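Local coordinates for chloroplast pentatricopeptide repeat protein 10 (Zea mays, PDB 4M59) that binds specific single-stranded RNA elements at the chloroplast atpH and psaJ regions, where it stabilises transcripts by acting as a barrier to exonuclease decay, at residues L11-A14 and I15-H18; V445-M448 and R449-G452; M512-A515 and F516-V519. The protein carries 4 engineered substitutions. All blocks are in the same frame, centred on the assembly; numbering follows the deposited sequence.

Interaction 1: residues L11-A14 and I15-H18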
loop_
_atom_site.group_PDB
_atom_site.type_symbol
_atom_site.label_atom_id
_atom_site.label_comp_id
_atom_site.label_asym_id
_atom_site.label_seq_id
_atom_site.Cartn_x
_atom_site.Cartn_y
_atom_site.Cartn_z
ATOM N N LEU A 11 -6.027 45.449 21.237
ATOM C CA LEU A 11 -6.102 45.471 19.796
ATOM C C LEU A 11 -5.633 44.163 19.185
ATOM O O LEU A 11 -6.115 43.750 18.160
ATOM C CB LEU A 11 -5.283 46.612 19.234
ATOM C CG LEU A 11 -5.853 47.087 17.920
ATOM C CD1 LEU A 11 -7.195 47.687 18.157
ATOM C CD2 LEU A 11 -4.948 48.106 17.405
ATOM N N VAL A 12 -4.669 43.534 19.806
ATOM C CA VAL A 12 -4.219 42.252 19.314
ATOM C C VAL A 12 -5.377 41.288 19.197
ATOM O O VAL A 12 -5.550 40.634 18.178
ATOM C CB VAL A 12 -3.183 41.658 20.242
ATOM C CG1 VAL A 12 -2.972 40.212 19.923
ATOM C CG2 VAL A 12 -1.889 42.422 20.128
ATOM N N LEU A 13 -6.187 41.213 20.244
ATOM C CA LEU A 13 -7.302 40.287 20.276
ATOM C C LEU A 13 -8.260 40.494 19.126
ATOM O O LEU A 13 -8.944 39.574 18.703
ATOM C CB LEU A 13 -8.058 40.426 21.585
ATOM C CG LEU A 13 -7.317 40.063 22.864
ATOM C CD1 LEU A 13 -8.234 40.189 24.072
ATOM C CD2 LEU A 13 -6.800 38.658 22.752
ATOM N N ALA A 14 -8.325 41.717 18.628
ATOM C CA ALA A 14 -9.225 42.022 17.537
ATOM C C ALA A 14 -8.728 41.283 16.335
ATOM O O ALA A 14 -9.422 40.441 15.785
ATOM C CB ALA A 14 -9.253 43.510 17.260
ATOM N N ILE A 15 -7.507 41.602 15.916
ATOM C CA ILE A 15 -6.904 40.957 14.757
ATOM C C ILE A 15 -6.809 39.448 14.955
ATOM O O ILE A 15 -7.019 38.676 14.018
ATOM C CB ILE A 15 -5.497 41.516 14.469
ATOM C CG1 ILE A 15 -5.427 43.000 14.831
ATOM C CG2 ILE A 15 -5.128 41.303 13.009
ATOM C CD1 ILE A 15 -4.019 43.536 14.950
ATOM N N SER A 16 -6.492 39.037 16.178
ATOM C CA SER A 16 -6.375 37.619 16.500
ATOM C C SER A 16 -7.721 36.913 16.380
ATOM O O SER A 16 -7.783 35.690 16.274
ATOM C CB SER A 16 -5.809 37.437 17.912
ATOM O OG SER A 16 -6.825 37.577 18.887
ATOM N N SER A 17 -8.797 37.694 16.397
ATOM C CA SER A 17 -10.135 37.149 16.290
ATOM C C SER A 17 -10.854 37.806 15.138
ATOM O O SER A 17 -11.725 38.628 15.348
ATOM C CB SER A 17 -10.907 37.396 17.572
ATOM O OG SER A 17 -10.961 38.778 17.848
ATOM N N HIS A 18 -10.470 37.452 13.920
ATOM C CA HIS A 18 -11.106 38.001 12.734
ATOM C C HIS A 18 -10.937 37.095 11.531
ATOM O O HIS A 18 -9.925 36.423 11.395
ATOM C CB HIS A 18 -10.544 39.377 12.415
ATOM C CG HIS A 18 -11.120 39.986 11.181
ATOM N ND1 HIS A 18 -12.120 40.933 11.222
ATOM C CD2 HIS A 18 -10.836 39.796 9.877
ATOM C CE1 HIS A 18 -12.432 41.287 9.992
ATOM N NE2 HIS A 18 -11.661 40.617 9.157
#
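The last turn of helix 8-16, where Leu-11 to Ala-14 meet Ile-15 to His-18, hands the chain from helix to loop, with two serines in succession at the helix end. Ser-16 is held twice. Its N donates to Val-12 O at 2.7 Å, nearly in line with the carbonyl, while Ser-16 OG donates to Leu-13 O at 2.9 Å. The hydroxyl sits between the backbone N and the carbonyl carbon (chi1 82°), which folds OG back onto the preceding turn. It therefore approaches the Leu-13 carbonyl from above its plane, with a C=O...OG angle of only 95°. Leu-13 CD2 flanks the same hydroxyl, 4.0 Å from Ser-16 OG. With an alanine in its place, Leu-13 O would probably lose this hydroxyl donor and the exit from the helix be less firmly fixed. Ser-17 OG also points at Leu-13 O, but the modelled separation is too short to be trusted in detail. Ser-17 N donates to Ala-14 O at 2.9 Å, a three-residue step that marks tightening as helical geometry is given up. Ile-15 lays CG1 3.5 Å from Leu-11 O, the oxygen that also accepts a weak bond from Ile-15 N, and packs on Leu-23 and Leu-27 of helix 23-29. Val-12 meets helix 39-47, and the His-18 ring stacks on Phe-26. Apolar residues thus seat the helix on its neighbours, while the Ser-16 hydroxyl adds a donor to Leu-13 O as the regular four-residue bonding runs out.

Interaction 2: residues V445-M448 and R449-G452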
loop_
_atom_site.group_PDB
_atom_site.type_symbol
_atom_site.label_atom_id
_atom_site.label_comp_id
_atom_site.label_asym_id
_atom_site.label_seq_id
_atom_site.Cartn_x
_atom_site.Cartn_y
_atom_site.Cartn_z
ATOM N N VAL A 445 -27.978 -10.748 7.444
ATOM C CA VAL A 445 -28.069 -9.324 7.713
ATOM C C VAL A 445 -29.266 -9.041 8.587
ATOM O O VAL A 445 -29.207 -8.211 9.480
ATOM C CB VAL A 445 -28.094 -8.484 6.424
ATOM C CG1 VAL A 445 -29.360 -8.700 5.647
ATOM C CG2 VAL A 445 -27.949 -7.040 6.762
ATOM N N SER A 446 -30.340 -9.778 8.351
ATOM C CA SER A 446 -31.527 -9.677 9.166
ATOM C C SER A 446 -31.173 -10.087 10.576
ATOM O O SER A 446 -31.564 -9.433 11.532
ATOM C CB SER A 446 -32.617 -10.587 8.619
ATOM O OG SER A 446 -32.362 -11.932 8.953
ATOM N N LYS A 447 -30.408 -11.152 10.708
ATOM C CA LYS A 447 -30.039 -11.619 12.024
ATOM C C LYS A 447 -29.209 -10.563 12.668
ATOM O O LYS A 447 -29.301 -10.339 13.844
ATOM C CB LYS A 447 -29.214 -12.886 11.924
ATOM C CG LYS A 447 -28.803 -13.460 13.240
ATOM C CD LYS A 447 -29.935 -14.194 13.863
ATOM C CE LYS A 447 -29.477 -14.955 15.067
ATOM N NZ LYS A 447 -28.822 -14.045 16.018
ATOM N N MET A 448 -28.375 -9.910 11.869
ATOM C CA MET A 448 -27.570 -8.803 12.354
ATOM C C MET A 448 -28.506 -7.728 12.884
ATOM O O MET A 448 -28.250 -7.107 13.914
ATOM C CB MET A 448 -26.715 -8.244 11.218
ATOM C CG MET A 448 -25.685 -7.215 11.648
ATOM S SD MET A 448 -24.394 -6.979 10.415
ATOM C CE MET A 448 -25.255 -7.416 8.908
ATOM N N ARG A 449 -29.603 -7.527 12.162
ATOM C CA ARG A 449 -30.627 -6.563 12.541
ATOM C C ARG A 449 -31.403 -6.961 13.788
ATOM O O ARG A 449 -31.769 -6.104 14.596
ATOM C CB ARG A 449 -31.594 -6.330 11.377
ATOM C CG ARG A 449 -31.081 -5.349 10.334
ATOM C CD ARG A 449 -32.146 -5.062 9.288
ATOM N NE ARG A 449 -31.579 -4.961 7.945
ATOM C CZ ARG A 449 -30.915 -3.906 7.492
ATOM N NH1 ARG A 449 -30.727 -2.852 8.275
ATOM N NH2 ARG A 449 -30.433 -3.902 6.257
ATOM N N THR A 450 -31.671 -8.254 13.953
ATOM C CA THR A 450 -32.492 -8.696 15.062
ATOM C C THR A 450 -31.678 -8.821 16.324
ATOM O O THR A 450 -32.172 -9.293 17.336
ATOM C CB THR A 450 -33.165 -10.035 14.786
ATOM O OG1 THR A 450 -32.171 -11.037 14.576
ATOM C CG2 THR A 450 -34.027 -9.940 13.554
ATOM N N LYS A 451 -30.426 -8.386 16.263
ATOM C CA LYS A 451 -29.537 -8.442 17.414
ATOM C C LYS A 451 -29.150 -7.044 17.885
ATOM O O LYS A 451 -28.332 -6.892 18.793
ATOM C CB LYS A 451 -28.281 -9.251 17.082
ATOM C CG LYS A 451 -28.183 -10.574 17.828
ATOM C CD LYS A 451 -28.715 -11.722 16.988
ATOM C CE LYS A 451 -28.784 -13.011 17.789
ATOM N NZ LYS A 451 -27.729 -13.068 18.839
ATOM N N GLY A 452 -29.740 -6.024 17.270
ATOM C CA GLY A 452 -29.448 -4.657 17.637
ATOM C C GLY A 452 -28.227 -4.161 16.911
ATOM O O GLY A 452 -27.451 -3.369 17.431
#
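Regular bonding runs on through Arg-449 N to Val-445 O (2.8 Å) and Thr-450 N to Ser-446 O (2.7 Å), after which Thr-450 is the first residue to leave helical backbone angles and a type I beta turn carries the chain from Arg-449 to Gly-452. A chi1 of 61° tucks Thr-450 OG1 back over the last helical turn, where it donates to Lys-447 O at 3.0 Å. The same oxygen takes a weak second bond from Thr-450 N, so backbone and side chain of one residue converge on it. The Thr-450 methyl CG2 lies 3.2 Å from Ser-446 O. This is the exit of helix 438-449, within the predicted PPR 11 repeat, and Met-448 packs it against Tyr-425 of helix 422-435 in the helical-hairpin manner of the family. Val-445 and Arg-449 extend alongside one another, CG2 of the valine 4.0 Å from NH2 of the arginine, which also makes a weak bond to Tyr-460 OH. The long chains of Lys-447 and Lys-451 cross, but their ends overlap in the model and are doubtful in detail. Gly-452 adopts a positive phi (85°), at which a side chain would press on the preceding carbonyl oxygen.

Interaction 3: residues M512-A515 and F516-V519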
loop_
_atom_site.group_PDB
_atom_site.type_symbol
_atom_site.label_atom_id
_atom_site.label_comp_id
_atom_site.label_asym_id
_atom_site.label_seq_id
_atom_site.Cartn_x
_atom_site.Cartn_y
_atom_site.Cartn_z
ATOM N N MET A 512 -24.965 1.091 -14.141
ATOM C CA MET A 512 -23.572 1.484 -14.081
ATOM C C MET A 512 -23.455 2.954 -14.414
ATOM O O MET A 512 -22.742 3.697 -13.752
ATOM C CB MET A 512 -22.747 0.672 -15.067
ATOM C CG MET A 512 -22.643 -0.778 -14.719
ATOM S SD MET A 512 -22.016 -1.808 -16.040
ATOM C CE MET A 512 -20.339 -1.246 -16.104
ATOM N N GLU A 513 -24.171 3.368 -15.445
ATOM C CA GLU A 513 -24.148 4.748 -15.871
ATOM C C GLU A 513 -24.541 5.658 -14.737
ATOM O O GLU A 513 -24.040 6.759 -14.622
ATOM C CB GLU A 513 -25.082 4.947 -17.051
ATOM C CG GLU A 513 -24.659 4.201 -18.280
ATOM C CD GLU A 513 -25.308 4.733 -19.521
ATOM O OE1 GLU A 513 -26.546 4.796 -19.565
ATOM O OE2 GLU A 513 -24.582 5.098 -20.458
ATOM N N THR A 514 -25.431 5.176 -13.890
ATOM C CA THR A 514 -25.877 5.924 -12.742
ATOM C C THR A 514 -24.745 6.063 -11.756
ATOM O O THR A 514 -24.621 7.069 -11.071
ATOM C CB THR A 514 -27.013 5.199 -12.057
ATOM O OG1 THR A 514 -28.032 4.925 -13.015
ATOM C CG2 THR A 514 -27.593 6.036 -10.967
ATOM N N ALA A 515 -23.914 5.036 -11.685
ATOM C CA ALA A 515 -22.838 4.998 -10.713
ATOM C C ALA A 515 -21.664 5.801 -11.210
ATOM O O ALA A 515 -21.016 6.507 -10.462
ATOM C CB ALA A 515 -22.424 3.582 -10.469
ATOM N N PHE A 516 -21.408 5.673 -12.497
ATOM C CA PHE A 516 -20.384 6.427 -13.164
ATOM C C PHE A 516 -20.811 7.868 -13.156
ATOM O O PHE A 516 -19.998 8.771 -13.209
ATOM C CB PHE A 516 -20.300 5.923 -14.584
ATOM C CG PHE A 516 -19.149 6.453 -15.351
ATOM C CD1 PHE A 516 -17.875 6.371 -14.852
ATOM C CD2 PHE A 516 -19.334 6.986 -16.601
ATOM C CE1 PHE A 516 -16.820 6.837 -15.576
ATOM C CE2 PHE A 516 -18.279 7.450 -17.326
ATOM C CZ PHE A 516 -17.022 7.378 -16.812
ATOM N N GLN A 517 -22.112 8.073 -13.093
ATOM C CA GLN A 517 -22.670 9.398 -12.974
ATOM C C GLN A 517 -22.250 9.982 -11.650
ATOM O O GLN A 517 -21.551 10.979 -11.604
ATOM C CB GLN A 517 -24.193 9.331 -13.039
ATOM C CG GLN A 517 -24.901 10.632 -12.748
ATOM C CD GLN A 517 -26.107 10.458 -11.842
ATOM O OE1 GLN A 517 -26.627 9.356 -11.686
ATOM N NE2 GLN A 517 -26.549 11.549 -11.226
ATOM N N GLU A 518 -22.673 9.343 -10.572
ATOM C CA GLU A 518 -22.433 9.862 -9.236
ATOM C C GLU A 518 -20.962 9.972 -8.878
ATOM O O GLU A 518 -20.552 10.906 -8.208
ATOM C CB GLU A 518 -23.152 9.004 -8.208
ATOM C CG GLU A 518 -24.641 9.065 -8.320
ATOM C CD GLU A 518 -25.185 10.422 -7.990
ATOM O OE1 GLU A 518 -25.227 10.765 -6.797
ATOM O OE2 GLU A 518 -25.568 11.145 -8.925
ATOM N N VAL A 519 -20.182 8.999 -9.316
ATOM C CA VAL A 519 -18.750 9.027 -9.122
ATOM C C VAL A 519 -18.186 10.276 -9.754
ATOM O O VAL A 519 -17.393 10.991 -9.154
ATOM C CB VAL A 519 -18.101 7.808 -9.768
ATOM C CG1 VAL A 519 -16.646 8.066 -10.053
ATOM C CG2 VAL A 519 -18.253 6.610 -8.875
#
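Thr-514 and Gln-517 run alongside each other in one direction, about one turn apart on helix 509-519. The methyl CG2 of Thr-514 stands 3.5 Å from OE1 of Gln-517, because CG of the glutamine is anti to its backbone N (chi1 172°) and a bend at the next torsion brings the amide back over the preceding turn. The same bend sets Gln-517 OE1 3.1 Å from Thr-514 O, two acceptors facing one another with no proton to share, so this placing of the amide oxygen looks unfavourable. The hydroxyl of Thr-514 takes no part in the pairing: it is turned beside its own N and bonds Asp-510 O.

Glu-518 approaches the same carbonyl by another route. Its N donates to Thr-514 O at 3.0 Å, tilted 34° from the carbonyl plane, and Glu-518 CG rests 3.4 Å from that Thr-514 O. The backbone bonding is helical, with one weak link: Phe-516 N reaches Met-512 O at 2.7 Å almost straight (169°), and Val-519 N reaches Ala-515 O at 2.9 Å, while the bond from Gln-517 N to Glu-513 O is weak.

Helix 509-519 falls in the predicted PPR 13 repeat and packs against both helix 493-504 and helix 528-539, the stacking of antiparallel helices that builds the PPR superhelix. Ala-515 meets Val-500 and Val-519 meets Leu-496, whereas Phe-516 packs on Met-534. Met-512 touches both neighbouring helices.

Phe-516 keeps CB 3.4 Å from Met-512 O, but its ring leads away from the preceding turn. Val-519 brings CG2 to 3.2 Å from Ala-515 O, and Glu-513 sends its carboxylate out to bond Tyr-538 OH.

In the fold
From the N terminus the three contacts follow in series, and none nests in or crosses another. Each joins two adjoining four-residue segments, through contacts about one helical turn apart, so none closes a long loop. Interaction 1 finishes helix 8-16 near the start of the modelled chain and faces helices 23-29 and 39-47. Interaction 2 lies far along the solenoid, where helix 438-449 gives way to the loop before helix 458-468, and meets helix 422-435. Interaction 3 stays within helix 509-519, against helices 493-504 and 528-539. It comes nearest the bound nucleic acid, its nearest atom about 9 Å away.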